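Local coordinates for rhamnogalacturonan endolyase YesW (Bacillus subtilis, PDB 2ZUX), which cleaves the rhamnogalacturonan backbone of plant cell-wall pectin by endo-acting beta-elimination, releasing oligosaccharides, and requires calcium or manganese for activity, at residues A[94-99]-A[154-159]; A[229-234]-A[245-250]; A[33-38]-A[71-76]; A[486-491]-A[515-520]; A[140-145]-A[261-266]. One frame throughout, in Å; residues are numbered along the deposited sequence.

Contact 1: A[94-99]-A[154-159]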
# COMPACT_ATOMS: atom_id res chain seq x y z
N VAL A 94 -0.46 19.42 0.79
CA VAL A 94 0.13 19.30 2.12
C VAL A 94 1.56 19.82 2.01
O VAL A 94 2.41 19.16 1.42
CB VAL A 94 0.13 17.82 2.60
CG1 VAL A 94 0.67 17.72 4.02
CG2 VAL A 94 -1.27 17.21 2.52
N PRO A 95 1.83 21.03 2.55
CA PRO A 95 3.19 21.55 2.47
C PRO A 95 4.14 20.66 3.27
O PRO A 95 3.78 20.15 4.33
CB PRO A 95 3.09 22.93 3.12
CG PRO A 95 1.87 22.86 3.98
CD PRO A 95 0.92 21.96 3.25
N LEU A 96 5.35 20.50 2.75
CA LEU A 96 6.36 19.65 3.38
C LEU A 96 7.50 20.48 3.95
O LEU A 96 7.77 21.59 3.49
CB LEU A 96 6.92 18.64 2.37
CG LEU A 96 5.91 17.66 1.76
CD1 LEU A 96 6.56 16.80 0.69
CD2 LEU A 96 5.28 16.80 2.84
N ASP A 97 8.16 19.93 4.95
CA ASP A 97 9.41 20.49 5.46
C ASP A 97 10.54 19.73 4.78
O ASP A 97 10.98 18.69 5.25
CB ASP A 97 9.49 20.37 6.98
CG ASP A 97 10.82 20.85 7.54
OD1 ASP A 97 11.48 21.70 6.90
OD2 ASP A 97 11.22 20.37 8.62
N LYS A 98 10.98 20.24 3.64
CA LYS A 98 11.97 19.54 2.84
C LYS A 98 13.31 19.54 3.57
O LYS A 98 13.82 20.61 3.94
CB LYS A 98 12.09 20.17 1.45
CG LYS A 98 12.95 19.40 0.47
CD LYS A 98 12.90 20.03 -0.91
CE LYS A 98 13.81 19.34 -1.88
NZ LYS A 98 13.82 20.06 -3.18
N PRO A 99 13.88 18.34 3.81
CA PRO A 99 15.14 18.26 4.53
C PRO A 99 16.27 18.82 3.69
O PRO A 99 16.27 18.66 2.47
CB PRO A 99 15.36 16.76 4.72
CG PRO A 99 14.09 16.09 4.30
CD PRO A 99 13.36 17.02 3.42
N ASP A 154 8.79 11.19 8.04
CA ASP A 154 8.00 12.26 8.67
C ASP A 154 6.55 11.85 8.83
O ASP A 154 6.05 11.01 8.07
CB ASP A 154 7.98 13.51 7.79
CG ASP A 154 9.31 14.24 7.72
OD1 ASP A 154 10.31 13.83 8.35
OD2 ASP A 154 9.35 15.27 7.01
N ALA A 155 5.86 12.48 9.77
CA ALA A 155 4.40 12.41 9.84
C ALA A 155 3.80 13.78 9.62
O ALA A 155 4.23 14.75 10.27
CB ALA A 155 3.94 11.85 11.16
N TYR A 156 2.81 13.86 8.74
CA TYR A 156 2.06 15.10 8.48
C TYR A 156 0.57 14.90 8.68
O TYR A 156 0.00 13.89 8.25
CB TYR A 156 2.28 15.60 7.05
CG TYR A 156 3.69 16.03 6.78
CD1 TYR A 156 4.09 17.34 7.00
CD2 TYR A 156 4.64 15.12 6.31
CE1 TYR A 156 5.39 17.74 6.78
CE2 TYR A 156 5.94 15.51 6.08
CZ TYR A 156 6.31 16.82 6.31
OH TYR A 156 7.61 17.21 6.09
N LYS A 157 -0.07 15.87 9.32
CA LYS A 157 -1.52 15.99 9.24
C LYS A 157 -1.87 16.57 7.88
O LYS A 157 -1.04 17.22 7.24
CB LYS A 157 -2.05 16.89 10.35
CG LYS A 157 -1.94 16.26 11.72
CD LYS A 157 -2.54 17.16 12.79
CE LYS A 157 -2.98 16.33 13.98
NZ LYS A 157 -4.13 15.44 13.63
N LEU A 158 -3.10 16.34 7.43
CA LEU A 158 -3.52 16.85 6.13
C LEU A 158 -3.51 18.38 6.07
O LEU A 158 -3.39 18.97 5.00
CB LEU A 158 -4.89 16.29 5.72
CG LEU A 158 -4.99 14.76 5.67
CD1 LEU A 158 -6.32 14.37 5.03
CD2 LEU A 158 -3.82 14.11 4.93
N ASP A 159 -3.57 19.03 7.24
CA ASP A 159 -3.52 20.50 7.28
C ASP A 159 -2.09 21.05 7.14
O ASP A 159 -1.89 22.27 7.16
CB ASP A 159 -4.24 21.05 8.52
CG ASP A 159 -3.47 20.83 9.82
OD1 ASP A 159 -2.38 20.23 9.81
OD2 ASP A 159 -3.97 21.28 10.87

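Contact 2: A[229-234]-A[245-250]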
# COMPACT_ATOMS: atom_id res chain seq x y z
N GLU A 229 21.28 -5.05 14.89
CA GLU A 229 20.14 -4.61 14.10
C GLU A 229 18.93 -4.64 15.00
O GLU A 229 18.77 -5.59 15.78
CB GLU A 229 19.92 -5.53 12.90
CG GLU A 229 21.08 -5.59 11.94
CD GLU A 229 20.83 -6.55 10.80
OE1 GLU A 229 20.69 -7.75 11.08
OE2 GLU A 229 20.78 -6.10 9.63
N TYR A 230 18.07 -3.63 14.89
CA TYR A 230 16.93 -3.53 15.79
C TYR A 230 15.60 -3.45 15.05
O TYR A 230 15.55 -3.11 13.87
CB TYR A 230 17.06 -2.30 16.71
CG TYR A 230 18.39 -2.16 17.41
CD1 TYR A 230 18.93 -3.22 18.15
CD2 TYR A 230 19.09 -0.96 17.36
CE1 TYR A 230 20.15 -3.08 18.80
CE2 TYR A 230 20.32 -0.81 18.00
CZ TYR A 230 20.84 -1.88 18.72
OH TYR A 230 22.04 -1.75 19.38
N LEU A 231 14.54 -3.77 15.78
CA LEU A 231 13.16 -3.54 15.35
C LEU A 231 12.54 -2.59 16.36
O LEU A 231 12.57 -2.88 17.56
CB LEU A 231 12.39 -4.85 15.31
CG LEU A 231 10.91 -4.75 14.90
CD1 LEU A 231 10.76 -4.18 13.48
CD2 LEU A 231 10.24 -6.11 15.00
N THR A 232 12.02 -1.46 15.89
CA THR A 232 11.41 -0.46 16.78
C THR A 232 9.96 -0.20 16.41
O THR A 232 9.61 -0.11 15.23
CB THR A 232 12.19 0.87 16.75
OG1 THR A 232 13.55 0.62 17.13
CG2 THR A 232 11.60 1.88 17.72
N VAL A 233 9.13 -0.09 17.44
CA VAL A 233 7.79 0.44 17.31
C VAL A 233 7.82 1.86 17.86
O VAL A 233 8.22 2.08 19.02
CB VAL A 233 6.75 -0.40 18.07
CG1 VAL A 233 5.35 0.17 17.90
CG2 VAL A 233 6.79 -1.86 17.62
N PHE A 234 7.42 2.83 17.04
CA PHE A 234 7.38 4.24 17.40
C PHE A 234 5.94 4.68 17.59
O PHE A 234 5.04 4.25 16.85
CB PHE A 234 7.98 5.11 16.28
CG PHE A 234 9.44 4.86 15.99
CD1 PHE A 234 10.43 5.54 16.70
CD2 PHE A 234 9.83 4.00 14.97
CE1 PHE A 234 11.78 5.35 16.40
CE2 PHE A 234 11.17 3.80 14.67
CZ PHE A 234 12.15 4.48 15.39
N ALA A 245 13.67 -3.99 20.02
CA ALA A 245 14.21 -5.34 20.25
C ALA A 245 15.27 -5.62 19.20
O ALA A 245 15.37 -4.88 18.23
CB ALA A 245 13.09 -6.36 20.18
N ASN A 246 16.06 -6.67 19.39
CA ASN A 246 16.94 -7.13 18.32
C ASN A 246 16.09 -7.56 17.13
O ASN A 246 15.05 -8.20 17.30
CB ASN A 246 17.85 -8.26 18.79
CG ASN A 246 18.96 -7.78 19.72
OD1 ASN A 246 19.18 -8.35 20.79
ND2 ASN A 246 19.67 -6.75 19.30
N PHE A 247 16.53 -7.17 15.93
CA PHE A 247 15.79 -7.48 14.71
C PHE A 247 15.92 -8.95 14.33
O PHE A 247 17.02 -9.50 14.31
CB PHE A 247 16.29 -6.61 13.54
CG PHE A 247 15.52 -6.84 12.27
CD1 PHE A 247 14.37 -6.10 12.02
CD2 PHE A 247 15.94 -7.78 11.34
CE1 PHE A 247 13.64 -6.30 10.84
CE2 PHE A 247 15.22 -7.99 10.17
CZ PHE A 247 14.06 -7.26 9.92
N GLU A 248 14.79 -9.57 14.03
CA GLU A 248 14.78 -10.86 13.37
C GLU A 248 13.89 -10.75 12.14
O GLU A 248 12.84 -10.10 12.19
CB GLU A 248 14.32 -11.97 14.31
CG GLU A 248 15.24 -12.16 15.51
CD GLU A 248 14.86 -13.31 16.41
OE1 GLU A 248 14.09 -14.20 15.98
OE2 GLU A 248 15.35 -13.34 17.56
N PRO A 249 14.28 -11.39 11.03
CA PRO A 249 15.45 -12.28 10.85
C PRO A 249 16.82 -11.63 11.04
O PRO A 249 17.13 -10.62 10.41
CB PRO A 249 15.30 -12.77 9.41
CG PRO A 249 13.84 -12.58 9.09
CD PRO A 249 13.48 -11.31 9.80
N ALA A 250 17.63 -12.23 11.91
CA ALA A 250 18.97 -11.74 12.19
C ALA A 250 19.88 -11.97 10.99
O ALA A 250 19.64 -12.85 10.16
CB ALA A 250 19.54 -12.43 13.42

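Contact 3: A[33-38]-A[71-76]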
# COMPACT_ATOMS: atom_id res chain seq x y z
N ALA A 33 -27.01 -1.48 4.71
CA ALA A 33 -27.46 -1.10 3.37
C ALA A 33 -28.63 -0.12 3.39
O ALA A 33 -28.84 0.61 2.43
CB ALA A 33 -27.83 -2.35 2.57
N SER A 34 -29.37 -0.10 4.49
CA SER A 34 -30.55 0.75 4.60
C SER A 34 -30.24 2.20 4.98
O SER A 34 -31.14 3.04 5.01
CB SER A 34 -31.54 0.15 5.60
OG SER A 34 -30.94 -0.02 6.87
N VAL A 35 -28.98 2.50 5.25
CA VAL A 35 -28.58 3.86 5.63
C VAL A 35 -28.63 4.79 4.41
O VAL A 35 -28.18 4.43 3.33
CB VAL A 35 -27.18 3.88 6.30
CG1 VAL A 35 -26.74 5.30 6.65
CG2 VAL A 35 -27.20 3.03 7.57
N LEU A 36 -29.21 5.97 4.60
CA LEU A 36 -29.24 7.00 3.58
C LEU A 36 -28.61 8.27 4.15
O LEU A 36 -28.22 8.29 5.32
CB LEU A 36 -30.68 7.28 3.13
CG LEU A 36 -31.49 6.16 2.48
CD1 LEU A 36 -32.86 6.70 2.09
CD2 LEU A 36 -30.78 5.61 1.27
N PHE A 37 -28.50 9.31 3.32
CA PHE A 37 -27.81 10.53 3.72
C PHE A 37 -28.52 11.81 3.31
O PHE A 37 -29.11 11.90 2.23
CB PHE A 37 -26.38 10.55 3.16
CG PHE A 37 -25.54 9.41 3.63
CD1 PHE A 37 -24.92 9.46 4.87
CD2 PHE A 37 -25.38 8.27 2.84
CE1 PHE A 37 -24.14 8.40 5.33
CE2 PHE A 37 -24.61 7.20 3.29
CZ PHE A 37 -23.99 7.27 4.53
N ASN A 38 -28.43 12.81 4.18
CA ASN A 38 -28.80 14.18 3.83
C ASN A 38 -27.56 15.06 3.73
O ASN A 38 -26.65 14.95 4.56
CB ASN A 38 -29.80 14.75 4.84
CG ASN A 38 -31.19 14.15 4.70
OD1 ASN A 38 -31.61 13.78 3.61
ND2 ASN A 38 -31.90 14.03 5.83
N ALA A 71 -26.29 11.05 8.38
CA ALA A 71 -26.84 9.73 8.08
C ALA A 71 -28.29 9.66 8.54
O ALA A 71 -28.68 10.32 9.51
CB ALA A 71 -26.02 8.64 8.74
N VAL A 72 -29.09 8.89 7.81
CA VAL A 72 -30.47 8.61 8.21
C VAL A 72 -30.57 7.11 8.46
O VAL A 72 -30.43 6.30 7.55
CB VAL A 72 -31.49 9.04 7.13
CG1 VAL A 72 -32.92 8.74 7.58
CG2 VAL A 72 -31.34 10.52 6.82
N VAL A 73 -30.78 6.77 9.73
CA VAL A 73 -30.77 5.38 10.19
C VAL A 73 -32.12 5.06 10.82
O VAL A 73 -32.57 5.78 11.71
CB VAL A 73 -29.63 5.14 11.21
CG1 VAL A 73 -29.62 3.69 11.69
CG2 VAL A 73 -28.27 5.52 10.63
N ASN A 74 -32.76 3.99 10.33
CA ASN A 74 -34.09 3.57 10.80
C ASN A 74 -35.08 4.74 10.87
O ASN A 74 -35.86 4.87 11.81
CB ASN A 74 -33.98 2.84 12.15
CG ASN A 74 -35.23 2.04 12.49
OD1 ASN A 74 -35.67 1.19 11.72
ND2 ASN A 74 -35.80 2.32 13.67
N GLY A 75 -35.02 5.60 9.85
CA GLY A 75 -35.90 6.76 9.74
C GLY A 75 -35.48 8.00 10.52
O GLY A 75 -36.12 9.04 10.41
N THR A 76 -34.39 7.89 11.29
CA THR A 76 -33.95 8.96 12.18
C THR A 76 -32.61 9.56 11.75
O THR A 76 -31.62 8.84 11.57
CB THR A 76 -33.83 8.45 13.64
OG1 THR A 76 -35.07 7.86 14.05
CG2 THR A 76 -33.47 9.59 14.59
O HOH W 1 -30.79 2.55 8.29

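Contact 4: A[486-491]-A[515-520]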
# COMPACT_ATOMS: atom_id res chain seq x y z
N LEU A 486 -6.41 11.74 -16.84
CA LEU A 486 -5.82 12.79 -16.01
C LEU A 486 -4.32 12.82 -16.23
O LEU A 486 -3.67 11.78 -16.23
CB LEU A 486 -6.11 12.54 -14.52
CG LEU A 486 -5.38 13.47 -13.54
CD1 LEU A 486 -5.92 14.90 -13.60
CD2 LEU A 486 -5.43 12.92 -12.11
N THR A 487 -3.79 14.02 -16.44
CA THR A 487 -2.35 14.24 -16.35
C THR A 487 -2.15 15.30 -15.28
O THR A 487 -2.64 16.43 -15.40
CB THR A 487 -1.75 14.66 -17.72
OG1 THR A 487 -1.86 13.55 -18.63
CG2 THR A 487 -0.28 15.04 -17.58
N ALA A 488 -1.48 14.92 -14.20
CA ALA A 488 -1.32 15.82 -13.06
C ALA A 488 -0.11 16.72 -13.26
O ALA A 488 0.98 16.45 -12.77
CB ALA A 488 -1.23 15.03 -11.77
N SER A 489 -0.32 17.80 -14.01
CA SER A 489 0.76 18.73 -14.32
C SER A 489 1.33 19.37 -13.05
O SER A 489 0.58 19.83 -12.19
CB SER A 489 0.27 19.78 -15.31
OG SER A 489 -0.15 19.13 -16.50
N GLY A 490 2.65 19.37 -12.94
CA GLY A 490 3.32 19.88 -11.75
C GLY A 490 3.54 18.83 -10.68
O GLY A 490 4.24 19.09 -9.70
N ALA A 491 2.95 17.65 -10.88
CA ALA A 491 3.12 16.52 -9.97
C ALA A 491 4.08 15.52 -10.59
O ALA A 491 4.15 15.40 -11.82
CB ALA A 491 1.78 15.87 -9.68
N VAL A 515 -5.10 9.86 -5.12
CA VAL A 515 -3.68 9.74 -5.44
C VAL A 515 -2.93 10.85 -4.74
O VAL A 515 -3.34 12.01 -4.77
CB VAL A 515 -3.40 9.85 -6.94
CG1 VAL A 515 -1.95 9.47 -7.23
CG2 VAL A 515 -4.33 8.97 -7.73
N VAL A 516 -1.82 10.48 -4.09
CA VAL A 516 -0.91 11.44 -3.50
C VAL A 516 0.35 11.44 -4.35
O VAL A 516 1.05 10.43 -4.42
CB VAL A 516 -0.56 11.06 -2.05
CG1 VAL A 516 0.33 12.14 -1.42
CG2 VAL A 516 -1.83 10.85 -1.22
N TRP A 517 0.62 12.57 -5.03
CA TRP A 517 1.87 12.76 -5.76
C TRP A 517 2.62 13.94 -5.14
O TRP A 517 2.01 14.92 -4.74
CB TRP A 517 1.63 13.12 -7.23
CG TRP A 517 1.29 12.01 -8.18
CD1 TRP A 517 2.11 11.00 -8.60
CD2 TRP A 517 0.07 11.87 -8.91
NE1 TRP A 517 1.45 10.21 -9.52
CE2 TRP A 517 0.20 10.72 -9.73
CE3 TRP A 517 -1.13 12.58 -8.93
CZ2 TRP A 517 -0.84 10.29 -10.57
CZ3 TRP A 517 -2.16 12.16 -9.76
CH2 TRP A 517 -2.00 11.01 -10.56
N ARG A 518 3.94 13.85 -5.10
CA ARG A 518 4.75 15.01 -4.73
C ARG A 518 4.76 16.02 -5.87
O ARG A 518 4.54 15.67 -7.04
CB ARG A 518 6.18 14.58 -4.43
CG ARG A 518 6.89 13.94 -5.61
CD ARG A 518 8.37 13.81 -5.35
NE ARG A 518 9.02 13.06 -6.43
CZ ARG A 518 9.73 13.62 -7.40
NH1 ARG A 518 9.87 14.94 -7.45
NH2 ARG A 518 10.28 12.85 -8.34
N THR A 519 5.03 17.28 -5.54
CA THR A 519 5.40 18.26 -6.56
C THR A 519 6.82 17.95 -7.03
O THR A 519 7.56 17.23 -6.35
CB THR A 519 5.35 19.69 -6.01
OG1 THR A 519 6.24 19.80 -4.89
CG2 THR A 519 3.94 20.06 -5.58
N GLU A 520 7.21 18.50 -8.17
CA GLU A 520 8.53 18.23 -8.74
C GLU A 520 9.67 18.56 -7.77
O GLU A 520 10.65 17.82 -7.67
CB GLU A 520 8.70 18.96 -10.08
CG GLU A 520 7.74 18.45 -11.16
CD GLU A 520 7.67 19.34 -12.39
OE1 GLU A 520 8.62 20.12 -12.63
OE2 GLU A 520 6.66 19.24 -13.13
O HOH W 2 5.59 21.21 -9.40

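Contact 5: A[140-145]-A[261-266]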
# COMPACT_ATOMS: atom_id res chain seq x y z
N LYS A 140 20.50 3.67 -3.10
CA LYS A 140 21.16 2.59 -3.83
C LYS A 140 20.34 1.33 -3.95
O LYS A 140 19.68 0.91 -2.98
CB LYS A 140 22.48 2.23 -3.14
CG LYS A 140 23.57 3.31 -3.20
CD LYS A 140 24.23 3.35 -4.58
CE LYS A 140 25.20 4.52 -4.71
NZ LYS A 140 24.47 5.80 -4.92
N ASP A 141 20.38 0.72 -5.13
CA ASP A 141 19.98 -0.67 -5.27
C ASP A 141 21.00 -1.55 -4.56
O ASP A 141 22.17 -1.18 -4.41
CB ASP A 141 19.88 -1.08 -6.73
CG ASP A 141 19.41 -2.51 -6.89
OD1 ASP A 141 18.23 -2.77 -6.55
OD2 ASP A 141 20.21 -3.36 -7.32
N ASN A 142 20.57 -2.73 -4.12
CA ASN A 142 21.45 -3.68 -3.44
C ASN A 142 22.64 -4.12 -4.28
O ASN A 142 23.66 -4.55 -3.73
CB ASN A 142 20.66 -4.91 -2.98
CG ASN A 142 19.70 -4.61 -1.85
OD1 ASN A 142 19.68 -5.32 -0.84
ND2 ASN A 142 18.90 -3.58 -2.02
N SER A 143 22.51 -4.03 -5.60
CA SER A 143 23.61 -4.40 -6.50
C SER A 143 24.71 -3.34 -6.58
O SER A 143 25.77 -3.61 -7.13
CB SER A 143 23.09 -4.70 -7.90
OG SER A 143 22.59 -3.51 -8.49
N GLN A 144 24.44 -2.14 -6.06
CA GLN A 144 25.36 -1.01 -6.21
C GLN A 144 26.12 -0.70 -4.93
O GLN A 144 25.54 -0.68 -3.85
CB GLN A 144 24.57 0.24 -6.59
CG GLN A 144 23.81 0.13 -7.88
CD GLN A 144 22.97 1.36 -8.12
OE1 GLN A 144 22.02 1.62 -7.38
NE2 GLN A 144 23.33 2.13 -9.14
N ASP A 145 27.42 -0.44 -5.07
CA ASP A 145 28.23 0.03 -3.95
C ASP A 145 28.16 1.55 -3.87
O ASP A 145 27.93 2.24 -4.87
CB ASP A 145 29.69 -0.43 -4.11
CG ASP A 145 29.84 -1.96 -4.17
OD1 ASP A 145 29.06 -2.67 -3.48
OD2 ASP A 145 30.73 -2.46 -4.90
N TYR A 261 28.99 -9.98 -1.16
CA TYR A 261 29.15 -8.54 -1.36
C TYR A 261 28.04 -7.69 -0.73
O TYR A 261 28.15 -6.46 -0.69
CB TYR A 261 29.39 -8.21 -2.84
CG TYR A 261 28.20 -8.33 -3.77
CD1 TYR A 261 27.35 -7.25 -3.98
CD2 TYR A 261 27.96 -9.51 -4.47
CE1 TYR A 261 26.28 -7.34 -4.86
CE2 TYR A 261 26.88 -9.61 -5.36
CZ TYR A 261 26.05 -8.52 -5.55
OH TYR A 261 24.98 -8.60 -6.41
N GLY A 262 26.99 -8.35 -0.22
CA GLY A 262 25.97 -7.67 0.58
C GLY A 262 24.66 -7.36 -0.13
O GLY A 262 23.96 -6.43 0.26
N ASN A 263 24.31 -8.13 -1.15
CA ASN A 263 23.08 -7.88 -1.90
C ASN A 263 21.90 -8.63 -1.28
O ASN A 263 20.98 -8.02 -0.71
CB ASN A 263 23.29 -8.25 -3.37
CG ASN A 263 22.07 -8.00 -4.25
OD1 ASN A 263 20.93 -8.04 -3.79
ND2 ASN A 263 22.31 -7.79 -5.54
N ARG A 264 21.97 -9.95 -1.33
CA ARG A 264 20.84 -10.81 -0.95
C ARG A 264 20.47 -10.69 0.52
O ARG A 264 19.28 -10.78 0.87
CB ARG A 264 21.16 -12.25 -1.33
CG ARG A 264 21.06 -12.49 -2.83
CD ARG A 264 21.85 -13.72 -3.25
NE ARG A 264 21.73 -14.00 -4.67
CZ ARG A 264 22.37 -13.34 -5.64
NH1 ARG A 264 23.21 -12.34 -5.35
NH2 ARG A 264 22.18 -13.71 -6.90
N VAL A 265 21.46 -10.48 1.38
CA VAL A 265 21.27 -10.35 2.81
C VAL A 265 20.30 -9.22 3.17
O VAL A 265 19.59 -9.30 4.18
CB VAL A 265 22.63 -10.16 3.54
CG1 VAL A 265 23.35 -8.91 3.05
CG2 VAL A 265 22.45 -10.12 5.06
N ASP A 266 20.27 -8.17 2.35
CA ASP A 266 19.54 -6.96 2.70
C ASP A 266 18.30 -6.76 1.84
O ASP A 266 17.93 -5.63 1.50
CB ASP A 266 20.48 -5.75 2.62
CG ASP A 266 21.40 -5.64 3.82
OD1 ASP A 266 21.19 -6.34 4.83
OD2 ASP A 266 22.36 -4.83 3.73

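Contact 1: A[94-99]-A[154-159]
Tyr156 and the chain from Val94 to Asp97 make most of this contact. The polar part centres on the tyrosine hydroxyl. The backbone N of Asp97 donates to Tyr156 OH at 3.0 Å, with a nearly straight N-H...O angle of 162°. The same hydroxyl donates a weak bond to Asp154 OD2, 2.8 Å away. Asp154 is itself held from outside, by Arg165 and by Trp134 NE1. The carboxylate of Asp97 turns to Lys162 instead.

The apolar part lies on the ring and its stem. Leu96 CD2 sits over one face of the Tyr156 ring in a CH-pi contact, 3.7 Å from the centroid. The two side chains cross at about a right angle. Val94 CG1 is anti to the backbone N (chi1 -177°), which sets it near Tyr156 CB, 4.0 Å away. The other methyl, Val94 CG2, meets a carbonyl oxygen, Leu158 O, at 3.7 Å.

The contact joins the end of strand 91-95, paired with strand 524-528, to strand 152-156 of another sheet of the propeller domain. The chemistry implies a phenol hydroxyl that accepts one bond and gives a weak one, with leucine over one ring face.

Contact 2: A[229-234]-A[245-250]
Glu229 and Phe247 meet at the tight end of this contact, where two antiparallel chains run side by side. Phe247 N donates to Glu229 O at 2.7 Å, almost straight at 173°. Leu231 and Ala245 form a hydrogen-bonded pair, with Leu231 N to Ala245 O at 2.8 Å and Ala245 N to Leu231 O at 2.9 Å. Between these bonds, Tyr230 and Asn246 are a non-hydrogen-bonded pair. Here Tyr230 CA comes within 3.2 Å of Ala245 O in a CA-H...O contact.

The buried side chains pack against this backbone. Phe247 CG is anti to the backbone N (chi1 -177°), which places it near Tyr230 O. The CB of Phe247 lies 3.8 Å from Glu229 CB, and its CD1 lies 4.0 Å from Leu231 CB. Met284 and Arg286 of strand 281-286 also touch the Phe247 side chain, and Lys197 makes a cation-pi contact with it. The Glu229 carboxylate is buried but well paired, with Lys197, Arg251 and Arg286.

The other side is looser. Asn246 is exposed. Its ND2 lies in the plane of the Tyr230 ring, at the edge, 3.7 Å from CE1. The ring and amide planes are 29° apart. Tyr230 OH bonds to Asp200, outside the contact.

The arrangement is a beta hairpin of strands 230-235 and 241-246. These are the last two strands of a four-stranded antiparallel sheet, as in a beta-propeller blade.

Contact 3: A[33-38]-A[71-76]
Leu36 and Val72 form an antiparallel hydrogen-bonded pair, and Phe37 and Ala71 form the non-hydrogen-bonded pair beside it, while the short strands 36-38 and 71-73 run 136° apart. They are neighbours in the mixed sheet of the N-terminal beta-sheet domain. Leu36 N donates to Val72 O at 3.2 Å. The return bond, from Val72 N to Leu36 O, is shorter at 2.7 Å. Strand 71-73 then turns back through a type I' turn from Val73 to Thr76, which makes a tight hairpin with strand 76-87.

The side chains fall on two faces. On one, Phe37 and Ala71 meet: Phe37 CE1 lies 3.9 Å from Ala71 CB. The ring also packs edge-to-face with Trp25. Val35 joins them with its two branches split. CG1, anti to the backbone N (chi1 178°), approaches Ala71 CB at 4.0 Å. The other branch, CG2, reaches Val73 CG2.

On the opposite face Leu36 and Val72 lie side by side, CB to CB. Asn38 ND2 lies 3.7 Å from Val72 CG2. The Asn38 amide bonds elsewhere: OD1 accepts from Asn47, and ND2 donates to Glu77. Beyond the paired residues a water links the two chains: it lies 2.9 Å from Ser34 OG and accepts from Asn74 N at 3.2 Å.

Contact 4: A[486-491]-A[515-520]
Trp517 meets three small or branched side chains of segment 486-491. Ala488 CB is closest, 3.6 Å from Trp517 CZ3. Leu486 and the indole reach toward each other tip to tip, with Leu486 CD2 4.1 Å from CZ3, at the ring edge and near its plane. Ala491 packs at the stem of the tryptophan side chain, CB to CB, at 3.7 Å.

The backbones touch where Gly490 O faces Thr519 and Glu520. Glu520 N gives this oxygen only a weak bond of 3.4 Å. Thr519 CA adds a CA-H...O contact. Ala491 CA in turn faces Arg518 O.

A second shell sets these groups. A type II turn from Ala488 to Ala491, closed by Ala491 N to Ala488 O at 3.0 Å, brings both alanines to the indole. Gly490 has a positive phi there. Val515 CG1 lies over one face of the indole, Trp517 NE1 bonds to Ser469 O, and Tyr528 packs edge-to-face. The Arg518 side chain lies about 4 Å from a bound rhamnose.

Ala491 and Thr519 are an antiparallel non-hydrogen-bonded pair, so strands 491-492 and 514-519 share a sheet with strands 503-505 and 524-528. The turn links it to strand 481-487, the outer strand of another propeller sheet.

Contact 5: A[140-145]-A[261-266]
Asn142 and Asn263 are brought together by different first torsions: Asn142 CG is anti to its carbonyl carbon (chi1 -70°), while Asn263 CG is anti to its backbone N (chi1 -179°). The contact is a meeting of two loops of the propeller domain. One, between strands 129-136 and 152-156, holds a type I turn from Asp141 to Gln144. The other, between strands 241-246 and 268-273, turns through a short 3-10 segment at Arg264 and Val265.

Asn142 is buried, and its side chain points into the second loop. Its CB lies 3.2 Å from Asn263 OD1. Its amide lies beside the carbonyls of Asn263 and Asp266. Asp266 has a salt bridge to Arg286, beyond the contact. Asn142 O is taken by Arg223. Asn263 CB lies 3.7 Å from Asn142 O.

Tyr261 is exposed. Its CE1 is 4.0 Å from Asn142 O, and Ser143 CA approaches the ring edge near its plane. Asn263 ND2 donates to Tyr261 OH at 2.9 Å, which ties ring and amide together within one loop. Asn263 OD1 accepts from Arg267.

The first loop is also bonded within itself. Gln144 N bonds to Asp141 O, and Asp141 N bonds to Gln144 OE1. A bound rhamnose lies about 8 Å from the Ser143 side chain.

Asp141 makes an Asx turn: its OD2 takes Ser143 N at 2.9 Å from above the carboxylate plane and Ser143 OG at 2.7 Å on its anti lone pair.

Overall arrangement
Contact 3 comes first along the chain and stands apart in the N-terminal beta-sheet domain. Its centre is about 36 Å from that of contact 1 and about 56 Å from that of contact 5, on the opposite side of the chain's centre. The other four lie in the C-terminal propeller domain. Contacts 1 and 4 reach the same sheet, through strands 91-95 and 514-519, with centres about 16 Å apart. This sheet unites early and late parts of the domain. Contacts 1 and 5 cross along the chain, their segments alternating. Contact 2 is nested within the loop closed by contact 5, centres about 20 Å apart. Contact 4 comes last.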